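Local coordinates for glycosyl hydrolase BlGH5_18 (Bifidobacterium longum subsp. infantis, PDB 7LQX), which probably hydrolyses glycosidic bonds in the breakdown of N-glycans, as a family 5 (subfamily 18) glycoside hydrolase, at residues D184-L187 with A188-A192; V194-K198 with H199-H203. One frame throughout, in Å; residues are numbered along the deposited sequence. Where two conformers were deposited one is given.

Interaction 1 (D184-L187 with A188-A192)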
# COMPACT_ATOMS: atom_id res chain seq x y z
N ASP A 184 -14.47 -10.98 -19.12
CA ASP A 184 -14.09 -11.68 -20.35
C ASP A 184 -13.10 -10.84 -21.16
O ASP A 184 -12.08 -11.36 -21.65
CB ASP A 184 -15.33 -11.93 -21.22
CG ASP A 184 -16.24 -13.01 -20.69
OD1 ASP A 184 -15.81 -13.86 -19.90
OD2 ASP A 184 -17.41 -13.04 -21.13
N ALA A 185 -13.41 -9.56 -21.35
CA ALA A 185 -12.57 -8.70 -22.18
C ALA A 185 -11.27 -8.35 -21.48
O ALA A 185 -10.21 -8.31 -22.11
CB ALA A 185 -13.34 -7.42 -22.53
N TRP A 186 -11.34 -8.11 -20.17
CA TRP A 186 -10.16 -7.76 -19.39
C TRP A 186 -9.15 -8.90 -19.41
O TRP A 186 -7.96 -8.69 -19.66
CB TRP A 186 -10.60 -7.43 -17.96
CG TRP A 186 -9.47 -7.10 -17.03
CD1 TRP A 186 -8.78 -5.93 -16.95
CD2 TRP A 186 -8.88 -7.98 -16.07
NE1 TRP A 186 -7.81 -6.02 -15.99
CE2 TRP A 186 -7.85 -7.27 -15.43
CE3 TRP A 186 -9.14 -9.29 -15.67
CZ2 TRP A 186 -7.07 -7.83 -14.42
CZ3 TRP A 186 -8.36 -9.85 -14.67
CH2 TRP A 186 -7.34 -9.12 -14.05
N LEU A 187 -9.62 -10.12 -19.16
CA LEU A 187 -8.73 -11.28 -19.23
C LEU A 187 -8.10 -11.41 -20.61
O LEU A 187 -6.89 -11.56 -20.73
CB LEU A 187 -9.50 -12.55 -18.88
CG LEU A 187 -9.89 -12.75 -17.42
CD1 LEU A 187 -10.81 -13.96 -17.27
CD2 LEU A 187 -8.64 -12.91 -16.57
N ALA A 188 -8.92 -11.35 -21.66
CA ALA A 188 -8.38 -11.54 -23.00
C ALA A 188 -7.34 -10.48 -23.32
O ALA A 188 -6.30 -10.77 -23.92
CB ALA A 188 -9.51 -11.51 -24.03
N ASP A 189 -7.61 -9.23 -22.92
CA ASP A 189 -6.71 -8.12 -23.23
C ASP A 189 -5.34 -8.30 -22.59
O ASP A 189 -4.31 -8.05 -23.23
CB ASP A 189 -7.38 -6.82 -22.76
CG ASP A 189 -6.74 -5.57 -23.32
OD1 ASP A 189 -6.03 -5.65 -24.35
OD2 ASP A 189 -6.96 -4.49 -22.73
N LEU A 190 -5.31 -8.74 -21.33
CA LEU A 190 -4.02 -8.92 -20.65
C LEU A 190 -3.31 -10.19 -21.10
O LEU A 190 -2.08 -10.19 -21.24
CB LEU A 190 -4.23 -8.91 -19.14
CG LEU A 190 -4.21 -7.53 -18.46
CD1 LEU A 190 -5.39 -6.67 -18.87
CD2 LEU A 190 -4.17 -7.70 -16.95
N LEU A 191 -4.06 -11.27 -21.33
CA LEU A 191 -3.43 -12.52 -21.77
C LEU A 191 -2.75 -12.35 -23.12
O LEU A 191 -1.75 -13.02 -23.40
CB LEU A 191 -4.48 -13.64 -21.84
CG LEU A 191 -5.05 -14.06 -20.49
CD1 LEU A 191 -6.29 -14.92 -20.71
CD2 LEU A 191 -4.02 -14.81 -19.63
N ALA A 192 -3.28 -11.47 -23.97
CA ALA A 192 -2.76 -11.27 -25.31
C ALA A 192 -1.37 -10.66 -25.32
O ALA A 192 -0.73 -10.66 -26.38
CB ALA A 192 -3.71 -10.37 -26.10
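Trp186 and Leu190 lie one turn apart on helix 180-191, and in the conformer given the leucine lies across one face of the indole; Leu190 has a second deposited conformer, so this contact is less certain. Followed outward, Leu190 keeps CB near the carbonyl one turn back, 3.8 Å from Trp186 O, and then divides. Its CD1 drops back to 3.4 Å from Trp186 O and also sits over the pyrrole ring, 4.1 Å from the ring centroid and 23° off the normal, a CH-pi contact. The other methyl, CD2, stands above the ring plane but beyond the rim at CE2 and CZ2, 3.9 Å from Trp186 CZ2. The indole meets these methyls because Trp186 CG, anti to the backbone N (chi1 178°), swings the ring outward from the helix, where Leu190 can reach its face. Beneath the pair, Leu190 N donates to Trp186 O, one of four successive i to i+4 bonds; the straightest runs from Leu191 N to Leu187 O at 2.9 Å. On the neighbouring flank Leu191 CG packs 3.1 Å from that same Leu187 O. Helix 132-149 takes up the polar ends: Glu138 accepts from Trp186 NE1, and Lys139 forms a salt bridge with Asp189. The indole thus offers Leu190 a greasy face and Glu138 a polar NE1, and the two contacts together would limit its rotation between the helices.

Interaction 2 (V194-K198 with H199-H203)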
# COMPACT_ATOMS: atom_id res chain seq x y z
N VAL A 194 1.16 -11.91 -23.88
CA VAL A 194 2.11 -13.02 -23.90
C VAL A 194 2.11 -13.67 -25.28
O VAL A 194 1.06 -13.86 -25.89
CB VAL A 194 1.72 -14.05 -22.82
CG1 VAL A 194 2.64 -15.27 -22.86
CG2 VAL A 194 1.72 -13.41 -21.44
N ASP A 195 3.30 -14.03 -25.77
CA ASP A 195 3.41 -14.86 -26.97
C ASP A 195 3.16 -16.31 -26.56
O ASP A 195 4.07 -17.00 -26.08
CB ASP A 195 4.76 -14.68 -27.65
CG ASP A 195 4.89 -15.50 -28.93
OD1 ASP A 195 4.00 -16.33 -29.20
OD2 ASP A 195 5.88 -15.30 -29.66
N ARG A 196 1.93 -16.77 -26.74
CA ARG A 196 1.54 -18.09 -26.25
C ARG A 196 2.08 -19.23 -27.10
O ARG A 196 1.92 -20.39 -26.72
CB ARG A 196 0.02 -18.15 -26.08
CG ARG A 196 -0.43 -17.21 -24.96
CD ARG A 196 -1.91 -16.98 -24.95
NE ARG A 196 -2.64 -18.18 -24.56
CZ ARG A 196 -3.96 -18.24 -24.47
NH1 ARG A 196 -4.68 -17.16 -24.73
NH2 ARG A 196 -4.55 -19.37 -24.12
N ARG A 197 2.76 -18.94 -28.21
CA ARG A 197 3.54 -19.97 -28.87
C ARG A 197 4.79 -20.33 -28.08
O ARG A 197 5.33 -21.42 -28.25
CB ARG A 197 3.95 -19.51 -30.26
CG ARG A 197 2.79 -19.12 -31.16
CD ARG A 197 3.30 -18.42 -32.42
NE ARG A 197 4.11 -17.26 -32.07
CZ ARG A 197 4.92 -16.62 -32.92
NH1 ARG A 197 5.04 -17.03 -34.17
NH2 ARG A 197 5.61 -15.57 -32.50
N LYS A 198 5.25 -19.43 -27.20
CA LYS A 198 6.50 -19.63 -26.48
C LYS A 198 6.33 -19.79 -24.98
O LYS A 198 7.18 -20.43 -24.35
CB LYS A 198 7.45 -18.45 -26.71
CG LYS A 198 7.86 -18.25 -28.16
CD LYS A 198 8.67 -16.97 -28.30
CE LYS A 198 9.20 -16.78 -29.70
NZ LYS A 198 10.26 -15.72 -29.73
N HIS A 199 5.26 -19.23 -24.40
CA HIS A 199 5.07 -19.20 -22.96
C HIS A 199 3.58 -19.32 -22.65
O HIS A 199 2.74 -18.89 -23.44
CB HIS A 199 5.59 -17.88 -22.37
CG HIS A 199 7.04 -17.66 -22.64
ND1 HIS A 199 7.51 -16.76 -23.58
CD2 HIS A 199 8.14 -18.22 -22.09
CE1 HIS A 199 8.83 -16.80 -23.60
NE2 HIS A 199 9.24 -17.67 -22.71
N VAL A 200 3.27 -19.90 -21.50
CA VAL A 200 1.87 -19.97 -21.09
C VAL A 200 1.41 -18.62 -20.56
O VAL A 200 2.18 -17.83 -19.99
CB VAL A 200 1.58 -21.10 -20.07
CG1 VAL A 200 1.88 -22.47 -20.70
CG2 VAL A 200 2.34 -20.89 -18.77
N ALA A 201 0.12 -18.36 -20.76
CA ALA A 201 -0.59 -17.22 -20.20
C ALA A 201 -1.80 -17.78 -19.47
O ALA A 201 -2.62 -18.48 -20.08
CB ALA A 201 -1.03 -16.26 -21.31
N LEU A 202 -1.90 -17.47 -18.18
CA LEU A 202 -2.89 -18.05 -17.30
C LEU A 202 -3.55 -16.97 -16.47
O LEU A 202 -3.02 -15.87 -16.29
CB LEU A 202 -2.24 -19.03 -16.30
CG LEU A 202 -1.28 -20.04 -16.91
CD1 LEU A 202 -0.47 -20.77 -15.86
CD2 LEU A 202 -2.04 -21.05 -17.74
N HIS A 203 -4.71 -17.30 -15.91
CA HIS A 203 -5.33 -16.47 -14.88
C HIS A 203 -5.74 -17.37 -13.72
O HIS A 203 -5.91 -18.59 -13.88
CB HIS A 203 -6.49 -15.61 -15.40
CG HIS A 203 -7.65 -16.40 -15.89
ND1 HIS A 203 -8.79 -16.58 -15.14
CD2 HIS A 203 -7.85 -17.06 -17.06
CE1 HIS A 203 -9.65 -17.32 -15.82
NE2 HIS A 203 -9.10 -17.64 -16.98
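His199 turns its imidazole back over the peptide that joins it to Lys198. This follows from chi1 of -59°, with CG beside the backbone N and anti to the carbonyl carbon, which sets Lys198 C over one ring face, 3.2 Å from His199 CG. What packs the ring comes from other parts of the chain: ND1 is hydrogen-bonded to Tyr146 OH, and the rings of Tyr146 and Phe155 lie against it. The backbone N of His199 points roughly at right angles to the ring direction, into the turn, and donates to Asp195 O at 3.0 Å; Lys198 N shares that acceptor. Across the turn, His199 O receives a CA-H...O contact from Arg196 CA at 3.2 Å.

Asp195 and Arg197 close the outer side of the turn. Arg197 approaches the carboxylate side-on, NE to the syn lone pair of Asp195 OD1 in a nearly straight bond (176°) and NH2 to OD2 at 2.9 Å, while Arg197 N reaches OD1 from the anti side to make an Asx turn.

Arg196 extends along the other flank. Its CG and CD each pass 3.8 Å from Ala201 CB; beyond them the bend at chi3 (69°) turns NE and the guanidinium toward the salt bridge with Asp227. Val194 CB meets the same methyl at 3.8 Å, so Ala201 CB is touched on two adjacent sides.

An alanine in place of His199 would probably leave Tyr146 OH without this imidazole partner and open a gap beside Phe155. The charges pair off, Asp195 with Arg197 and Arg196 with Asp227, while Val194, Ala201 and the arginine stem make the apolar part, and the doubly used Asp195 O ties the turn to the start of strand 200-202.

In the fold
Interactions 1 and 2 follow one another in the chain, their centres 12 Å apart: helix 180-191, the turn, then strand 200-202, which lies beside 155-159 in the eight-stranded parallel sheet of the beta/alpha barrel expected of a GH5 enzyme. The strand packs against the Leu187 and Leu191 side of the helix. Leu187 CD2 lies 3.6 Å from His203 CB, and Leu191 CD2 lies 3.7 Å from Leu202 O, so the flank that meets the strand is next to the one carrying Trp186. His203, hydrogen-bonded to Glu205, follows the strand at its C-terminal end, the end where such barrels carry their active sites.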